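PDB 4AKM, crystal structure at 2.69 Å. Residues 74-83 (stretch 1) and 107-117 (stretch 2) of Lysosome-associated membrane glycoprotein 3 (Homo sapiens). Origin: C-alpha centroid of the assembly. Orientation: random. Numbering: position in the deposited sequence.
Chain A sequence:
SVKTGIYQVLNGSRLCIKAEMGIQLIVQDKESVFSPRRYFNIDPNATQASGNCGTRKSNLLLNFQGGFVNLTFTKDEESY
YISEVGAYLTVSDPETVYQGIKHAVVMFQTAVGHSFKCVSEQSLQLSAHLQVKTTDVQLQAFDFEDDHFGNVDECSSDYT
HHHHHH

Stretch 1 74-83: TKDEESYYIS
Stretch 2 (107-117) MFQTAVGHSFK

The two stretches are held together as antiparallel strands, and Tyr80, which loses more surface to its partner than any other residue here, organises the contact. In stretch 1 the chain runs as a strand through Thr74 and Lys75, turns through Asp76 to Ser79 with a cis peptide between Glu77 and Glu78, and returns as a strand from Tyr80 to Ser83. The return strand pairs with its own first arm, Thr74 N to Tyr81 O and Tyr81 N to Thr74 O both being 3.0 Å, and with stretch 2 across its other edge.

Tyr80 (phi/psi -133/167) faces Thr110 (-142/140) as a hydrogen-bonded antiparallel pair: Tyr80 N gives to Thr110 O at 2.9 Å, and Thr110 N to Tyr80 O at 2.8 Å. Two residues on, Ile82 pairs with Met107 rather than with Phe108, a one-residue shift that makes a beta bulge. Ile82 N donates to Met107 O at 2.7 Å, whereas the return bond from Met107 N to Ile82 O is weak, at 3.2 Å and 129°. Phe108 takes up the extra residue with phi/psi 57/39, turning the chain a corner.

The side chains of Tyr80, Ile82, Thr110 and Met107 lie on one face of the sheet. With chi1 61° (p) and chi2 -83°, the Tyr80 ring reaches along stretch 2, one face covered by Thr110 CB, 4.3 Å from the ring centroid in a CH-pi contact. The beta-branched Thr110 (chi1 m) suits a strand, and its OG1 is satisfied by Phe108 O at 3.0 Å. Tyrosine suits this buried site because its ring packs while its hydroxyl finds an acceptor: Tyr80 OH donates to His114 O at 2.6 Å. That carbonyl follows a type II turn from Ala111 to His114, closed by His114 N to Ala111 O at 3.0 Å; Gly113, at 93/-16, tolerates angles that would jam a CB against the preceding carbonyl.

Val112 (chi1 p), second in area covered, lies at the Tyr80 ring edge, its CA 3.8 Å from Tyr80 CD1. Its methyls also meet stretch 1: CG1 is 3.7 Å from Glu78 CB, and CG2 is 3.7 Å from Lys75 NZ.

Ile82 (chi1 m, chi2 t), third, supplies branched apolar bulk to a buried position: its CB lies 4.0 Å from Met107 CB, and its CD1 3.9 Å from Phe108 CD2. Nearer the turn, Gln109, extended with chi1 and chi2 t, donates from NE2 to Ser79 OG at 3.2 Å, a polar link suited to an exposed residue.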

ATOM      1  N   THR A  74      -5.662   4.174  -9.547  1.00 61.51           N
ATOM      2  CA  THR A  74      -6.257   4.722 -10.763  1.00 63.92           C
ATOM      3  C   THR A  74      -7.214   3.680 -11.346  1.00 69.79           C
ATOM      4  O   THR A  74      -6.887   2.493 -11.388  1.00 68.28           O
ATOM      5  CB  THR A  74      -5.163   5.075 -11.815  1.00 63.01           C
ATOM      6  OG1 THR A  74      -4.447   6.243 -11.398  1.00 66.35           O
ATOM      7  CG2 THR A  74      -5.766   5.338 -13.185  1.00 65.89           C
ATOM      8  N   LYS A  75      -8.403   4.108 -11.766  1.00 75.69           N
ATOM      9  CA  LYS A  75      -9.289   3.212 -12.514  1.00 82.81           C
ATOM     10  C   LYS A  75      -9.279   3.555 -14.004  1.00 86.75           C
ATOM     11  O   LYS A  75      -9.498   4.704 -14.393  1.00 83.83           O
ATOM     12  CB  LYS A  75     -10.716   3.198 -11.947  1.00 81.26           C
ATOM     13  CG  LYS A  75     -11.485   4.506 -12.050  1.00 81.46           C
ATOM     14  CD  LYS A  75     -12.937   4.321 -11.600  1.00 88.09           C
ATOM     15  CE  LYS A  75     -13.664   3.281 -12.448  1.00 87.96           C
ATOM     16  NZ  LYS A  75     -15.070   3.060 -11.994  1.00 80.19           N
ATOM     17  N   ASP A  76      -8.993   2.558 -14.835  1.00 89.17           N
ATOM     18  CA  ASP A  76      -8.942   2.776 -16.272  1.00 99.01           C
ATOM     19  C   ASP A  76     -10.330   2.580 -16.856  1.00102.74           C
ATOM     20  O   ASP A  76     -10.677   3.186 -17.871  1.00109.94           O
ATOM     21  CB  ASP A  76      -7.936   1.837 -16.942  1.00 93.69           C
ATOM     22  CG  ASP A  76      -7.079   2.551 -17.975  1.00100.66           C
ATOM     23  OD1 ASP A  76      -7.524   3.592 -18.506  1.00104.18           O
ATOM     24  OD2 ASP A  76      -5.956   2.078 -18.246  1.00 96.67           O
ATOM     25  N   GLU A  77     -11.114   1.739 -16.188  1.00 99.97           N
ATOM     26  CA  GLU A  77     -12.489   1.434 -16.586  1.00105.45           C
ATOM     27  C   GLU A  77     -12.580   0.715 -17.939  1.00107.73           C
ATOM     28  O   GLU A  77     -12.296   1.296 -18.988  1.00111.63           O
ATOM     29  CB  GLU A  77     -13.377   2.688 -16.540  1.00108.11           C
ATOM     30  CG  GLU A  77     -14.764   2.507 -17.144  1.00114.20           C
ATOM     31  CD  GLU A  77     -15.507   1.296 -16.596  1.00121.01           C
ATOM     32  OE1 GLU A  77     -15.775   1.257 -15.376  1.00117.86           O
ATOM     33  OE2 GLU A  77     -15.826   0.379 -17.389  1.00119.30           O
ATOM     34  N   GLU A  78     -12.955  -0.564 -17.904  1.00110.10           N
ATOM     35  CA  GLU A  78     -13.145  -1.288 -16.648  1.00106.95           C
ATOM     36  C   GLU A  78     -11.794  -1.711 -16.073  1.00103.63           C
ATOM     37  O   GLU A  78     -10.794  -1.723 -16.795  1.00105.28           O
ATOM     38  CB  GLU A  78     -14.092  -2.484 -16.831  1.00104.23           C
ATOM     39  CG  GLU A  78     -13.670  -3.478 -17.909  1.00107.88           C
ATOM     40  CD  GLU A  78     -14.786  -4.447 -18.288  1.00113.35           C
ATOM     41  OE1 GLU A  78     -15.974  -4.081 -18.149  1.00110.29           O
ATOM     42  OE2 GLU A  78     -14.475  -5.573 -18.733  1.00109.41           O
ATOM     43  N   SER A  79     -11.795  -2.021 -14.773  1.00 95.58           N
ATOM     44  CA  SER A  79     -10.603  -2.324 -13.958  1.00 91.09           C
ATOM     45  C   SER A  79      -9.942  -1.111 -13.294  1.00 84.92           C
ATOM     46  O   SER A  79      -9.933  -0.003 -13.833  1.00 86.56           O
ATOM     47  CB  SER A  79      -9.544  -3.159 -14.700  1.00 91.77           C
ATOM     48  OG  SER A  79      -8.772  -2.346 -15.573  1.00 88.75           O
ATOM     49  N   TYR A  80      -9.393  -1.359 -12.108  1.00 80.73           N
ATOM     50  CA  TYR A  80      -8.624  -0.378 -11.356  1.00 74.58           C
ATOM     51  C   TYR A  80      -7.344  -1.061 -10.887  1.00 66.83           C
ATOM     52  O   TYR A  80      -7.229  -2.285 -10.947  1.00 66.52           O
ATOM     53  CB  TYR A  80      -9.426   0.135 -10.154  1.00 74.07           C
ATOM     54  CG  TYR A  80      -9.807  -0.942  -9.155  1.00 73.86           C
ATOM     55  CD1 TYR A  80     -10.932  -1.734  -9.352  1.00 76.94           C
ATOM     56  CD2 TYR A  80      -9.042  -1.167  -8.016  1.00 72.15           C
ATOM     57  CE1 TYR A  80     -11.283  -2.720  -8.442  1.00 77.28           C
ATOM     58  CE2 TYR A  80      -9.387  -2.149  -7.103  1.00 71.58           C
ATOM     59  CZ  TYR A  80     -10.507  -2.921  -7.320  1.00 73.98           C
ATOM     60  OH  TYR A  80     -10.852  -3.896  -6.414  1.00 73.08           O
ATOM     61  N   TYR A  81      -6.390  -0.273 -10.409  1.00 65.04           N
ATOM     62  CA  TYR A  81      -5.095  -0.807 -10.003  1.00 62.67           C
ATOM     63  C   TYR A  81      -4.379   0.208  -9.133  1.00 58.42           C
ATOM     64  O   TYR A  81      -4.775   1.374  -9.079  1.00 59.11           O
ATOM     65  CB  TYR A  81      -4.243  -1.138 -11.237  1.00 60.26           C
ATOM     66  CG  TYR A  81      -4.158  -0.010 -12.242  1.00 62.71           C
ATOM     67  CD1 TYR A  81      -5.111   0.129 -13.246  1.00 66.70           C
ATOM     68  CD2 TYR A  81      -3.132   0.922 -12.182  1.00 63.30           C
ATOM     69  CE1 TYR A  81      -5.041   1.166 -14.160  1.00 72.78           C
ATOM     70  CE2 TYR A  81      -3.052   1.961 -13.090  1.00 62.98           C
ATOM     71  CZ  TYR A  81      -4.007   2.081 -14.078  1.00 72.82           C
ATOM     72  OH  TYR A  81      -3.921   3.118 -14.981  1.00 70.39           O
ATOM     73  N   ILE A  82      -3.337  -0.231  -8.436  1.00 54.21           N
ATOM     74  CA  ILE A  82      -2.456   0.708  -7.758  1.00 56.53           C
ATOM     75  C   ILE A  82      -1.551   1.319  -8.814  1.00 54.02           C
ATOM     76  O   ILE A  82      -0.814   0.605  -9.489  1.00 56.40           O
ATOM     77  CB  ILE A  82      -1.591   0.026  -6.680  1.00 56.60           C
ATOM     78  CG1 ILE A  82      -2.435  -0.347  -5.462  1.00 50.08           C
ATOM     79  CG2 ILE A  82      -0.449   0.938  -6.258  1.00 54.68           C
ATOM     80  CD1 ILE A  82      -1.771  -1.352  -4.543  1.00 44.02           C
ATOM     81  N   SER A  83      -1.620   2.636  -8.971  1.00 52.25           N
ATOM     82  CA  SER A  83      -0.844   3.319  -9.997  1.00 52.23           C
ATOM     83  C   SER A  83       0.404   4.005  -9.445  1.00 55.61           C
ATOM     84  O   SER A  83       1.296   4.383 -10.206  1.00 56.14           O
ATOM     85  CB  SER A  83      -1.708   4.333 -10.746  1.00 53.29           C
ATOM     86  OG  SER A  83      -2.094   5.394  -9.894  1.00 55.31           O
ATOM     87  N   MET A 107      -0.372  -2.328 -10.776  1.00 61.06           N
ATOM     88  CA  MET A 107      -0.186  -3.231  -9.654  1.00 57.85           C
ATOM     89  C   MET A 107      -1.504  -3.623  -9.003  1.00 56.79           C
ATOM     90  O   MET A 107      -2.343  -2.771  -8.706  1.00 59.37           O
ATOM     91  CB  MET A 107       0.744  -2.593  -8.622  1.00 56.01           C
ATOM     92  CG  MET A 107       1.216  -3.552  -7.557  1.00 61.51           C
ATOM     93  SD  MET A 107       2.359  -2.794  -6.400  1.00 67.29           S
ATOM     94  CE  MET A 107       2.986  -4.251  -5.568  1.00 64.40           C
ATOM     95  N   PHE A 108      -1.662  -4.924  -8.784  1.00 55.95           N
ATOM     96  CA  PHE A 108      -2.881  -5.495  -8.220  1.00 63.23           C
ATOM     97  C   PHE A 108      -4.080  -5.115  -9.072  1.00 61.75           C
ATOM     98  O   PHE A 108      -5.145  -4.813  -8.543  1.00 62.66           O
ATOM     99  CB  PHE A 108      -3.124  -5.031  -6.778  1.00 60.95           C
ATOM    100  CG  PHE A 108      -2.073  -5.468  -5.794  1.00 59.28           C
ATOM    101  CD1 PHE A 108      -0.939  -6.154  -6.201  1.00 62.39           C
ATOM    102  CD2 PHE A 108      -2.236  -5.201  -4.446  1.00 55.39           C
ATOM    103  CE1 PHE A 108       0.017  -6.546  -5.284  1.00 60.25           C
ATOM    104  CE2 PHE A 108      -1.288  -5.592  -3.526  1.00 52.42           C
ATOM    105  CZ  PHE A 108      -0.159  -6.267  -3.944  1.00 57.95           C
ATOM    106  N   GLN A 109      -3.903  -5.110 -10.388  1.00 65.28           N
ATOM    107  CA  GLN A 109      -4.987  -4.722 -11.285  1.00 70.34           C
ATOM    108  C   GLN A 109      -6.175  -5.682 -11.171  1.00 70.29           C
ATOM    109  O   GLN A 109      -6.010  -6.901 -11.243  1.00 63.86           O
ATOM    110  CB  GLN A 109      -4.498  -4.635 -12.731  1.00 69.23           C
ATOM    111  CG  GLN A 109      -5.500  -3.982 -13.677  1.00 72.68           C
ATOM    112  CD  GLN A 109      -5.016  -3.952 -15.115  1.00 79.78           C
ATOM    113  OE1 GLN A 109      -4.027  -4.599 -15.464  1.00 79.48           O
ATOM    114  NE2 GLN A 109      -5.714  -3.199 -15.959  1.00 80.56           N
ATOM    115  N   THR A 110      -7.368  -5.117 -10.998  1.00 68.02           N
ATOM    116  CA  THR A 110      -8.566  -5.899 -10.714  1.00 73.86           C
ATOM    117  C   THR A 110      -9.775  -5.313 -11.426  1.00 78.80           C
ATOM    118  O   THR A 110      -9.927  -4.092 -11.478  1.00 75.28           O
ATOM    119  CB  THR A 110      -8.871  -5.898  -9.203  1.00 74.73           C
ATOM    120  OG1 THR A 110      -7.719  -6.341  -8.480  1.00 73.60           O
ATOM    121  CG2 THR A 110     -10.052  -6.806  -8.881  1.00 77.13           C
ATOM    122  N   ALA A 111     -10.633  -6.183 -11.962  1.00 78.96           N
ATOM    123  CA  ALA A 111     -11.873  -5.756 -12.607  1.00 82.05           C
ATOM    124  C   ALA A 111     -12.707  -4.909 -11.651  1.00 77.55           C
ATOM    125  O   ALA A 111     -12.862  -5.258 -10.481  1.00 77.89           O
ATOM    126  CB  ALA A 111     -12.667  -6.962 -13.079  1.00 76.76           C
ATOM    127  N   VAL A 112     -13.231  -3.792 -12.148  1.00 74.82           N
ATOM    128  CA  VAL A 112     -13.957  -2.849 -11.303  1.00 79.50           C
ATOM    129  C   VAL A 112     -15.197  -3.496 -10.678  1.00 81.26           C
ATOM    130  O   VAL A 112     -15.920  -4.242 -11.339  1.00 79.66           O
ATOM    131  CB  VAL A 112     -14.312  -1.547 -12.072  1.00 80.70           C
ATOM    132  CG1 VAL A 112     -15.105  -1.858 -13.331  1.00 90.08           C
ATOM    133  CG2 VAL A 112     -15.065  -0.570 -11.176  1.00 87.21           C
ATOM    134  N   GLY A 113     -15.424  -3.225  -9.395  1.00 80.12           N
ATOM    135  CA  GLY A 113     -16.525  -3.831  -8.667  1.00 82.62           C
ATOM    136  C   GLY A 113     -16.113  -5.102  -7.946  1.00 82.19           C
ATOM    137  O   GLY A 113     -16.823  -5.589  -7.066  1.00 79.92           O
ATOM    138  N   HIS A 114     -14.962  -5.646  -8.330  1.00 81.04           N
ATOM    139  CA  HIS A 114     -14.395  -6.804  -7.651  1.00 82.29           C
ATOM    140  C   HIS A 114     -13.404  -6.362  -6.576  1.00 80.41           C
ATOM    141  O   HIS A 114     -13.140  -5.174  -6.409  1.00 73.33           O
ATOM    142  CB  HIS A 114     -13.693  -7.729  -8.651  1.00 83.89           C
ATOM    143  CG  HIS A 114     -14.625  -8.423  -9.596  1.00 88.83           C
ATOM    144  ND1 HIS A 114     -14.267  -9.556 -10.294  1.00 92.06           N
ATOM    145  CD2 HIS A 114     -15.899  -8.144  -9.961  1.00 88.88           C
ATOM    146  CE1 HIS A 114     -15.279  -9.948 -11.046  1.00 93.59           C
ATOM    147  NE2 HIS A 114     -16.283  -9.108 -10.862  1.00 92.58           N
ATOM    148  N   SER A 115     -12.857  -7.325  -5.846  1.00 82.58           N
ATOM    149  CA  SER A 115     -11.815  -7.034  -4.870  1.00 78.10           C
ATOM    150  C   SER A 115     -10.544  -7.788  -5.230  1.00 72.91           C
ATOM    151  O   SER A 115     -10.593  -8.814  -5.904  1.00 74.42           O
ATOM    152  CB  SER A 115     -12.273  -7.400  -3.456  1.00 77.32           C
ATOM    153  OG  SER A 115     -12.533  -8.786  -3.343  1.00 78.41           O
ATOM    154  N   PHE A 116      -9.403  -7.269  -4.799  1.00 70.62           N
ATOM    155  CA  PHE A 116      -8.143  -7.950  -5.040  1.00 67.01           C
ATOM    156  C   PHE A 116      -7.689  -8.667  -3.787  1.00 66.25           C
ATOM    157  O   PHE A 116      -7.654  -8.083  -2.709  1.00 62.05           O
ATOM    158  CB  PHE A 116      -7.063  -6.973  -5.496  1.00 62.29           C
ATOM    159  CG  PHE A 116      -5.778  -7.640  -5.892  1.00 67.73           C
ATOM    160  CD1 PHE A 116      -5.613  -8.162  -7.163  1.00 74.69           C
ATOM    161  CD2 PHE A 116      -4.738  -7.759  -4.989  1.00 68.27           C
ATOM    162  CE1 PHE A 116      -4.430  -8.780  -7.526  1.00 76.66           C
ATOM    163  CE2 PHE A 116      -3.557  -8.377  -5.349  1.00 65.96           C
ATOM    164  CZ  PHE A 116      -3.403  -8.885  -6.616  1.00 69.99           C
ATOM    165  N   LYS A 117      -7.340  -9.940  -3.938  1.00 67.09           N
ATOM    166  CA  LYS A 117      -6.789 -10.712  -2.841  1.00 58.16           C
ATOM    167  C   LYS A 117      -5.412 -11.222  -3.224  1.00 61.53           C
ATOM    168  O   LYS A 117      -5.202 -11.651  -4.357  1.00 67.62           O
ATOM    169  CB  LYS A 117      -7.700 -11.886  -2.498  1.00 63.17           C
ATOM    170  CG  LYS A 117      -7.184 -12.752  -1.366  1.00 58.00           C
ATOM    171  CD  LYS A 117      -8.039 -13.980  -1.195  1.00 64.13           C
ATOM    172  CE  LYS A 117      -7.426 -14.935  -0.192  1.00 60.64           C
ATOM    173  NZ  LYS A 117      -7.440 -14.379   1.189  1.00 59.17           N
TER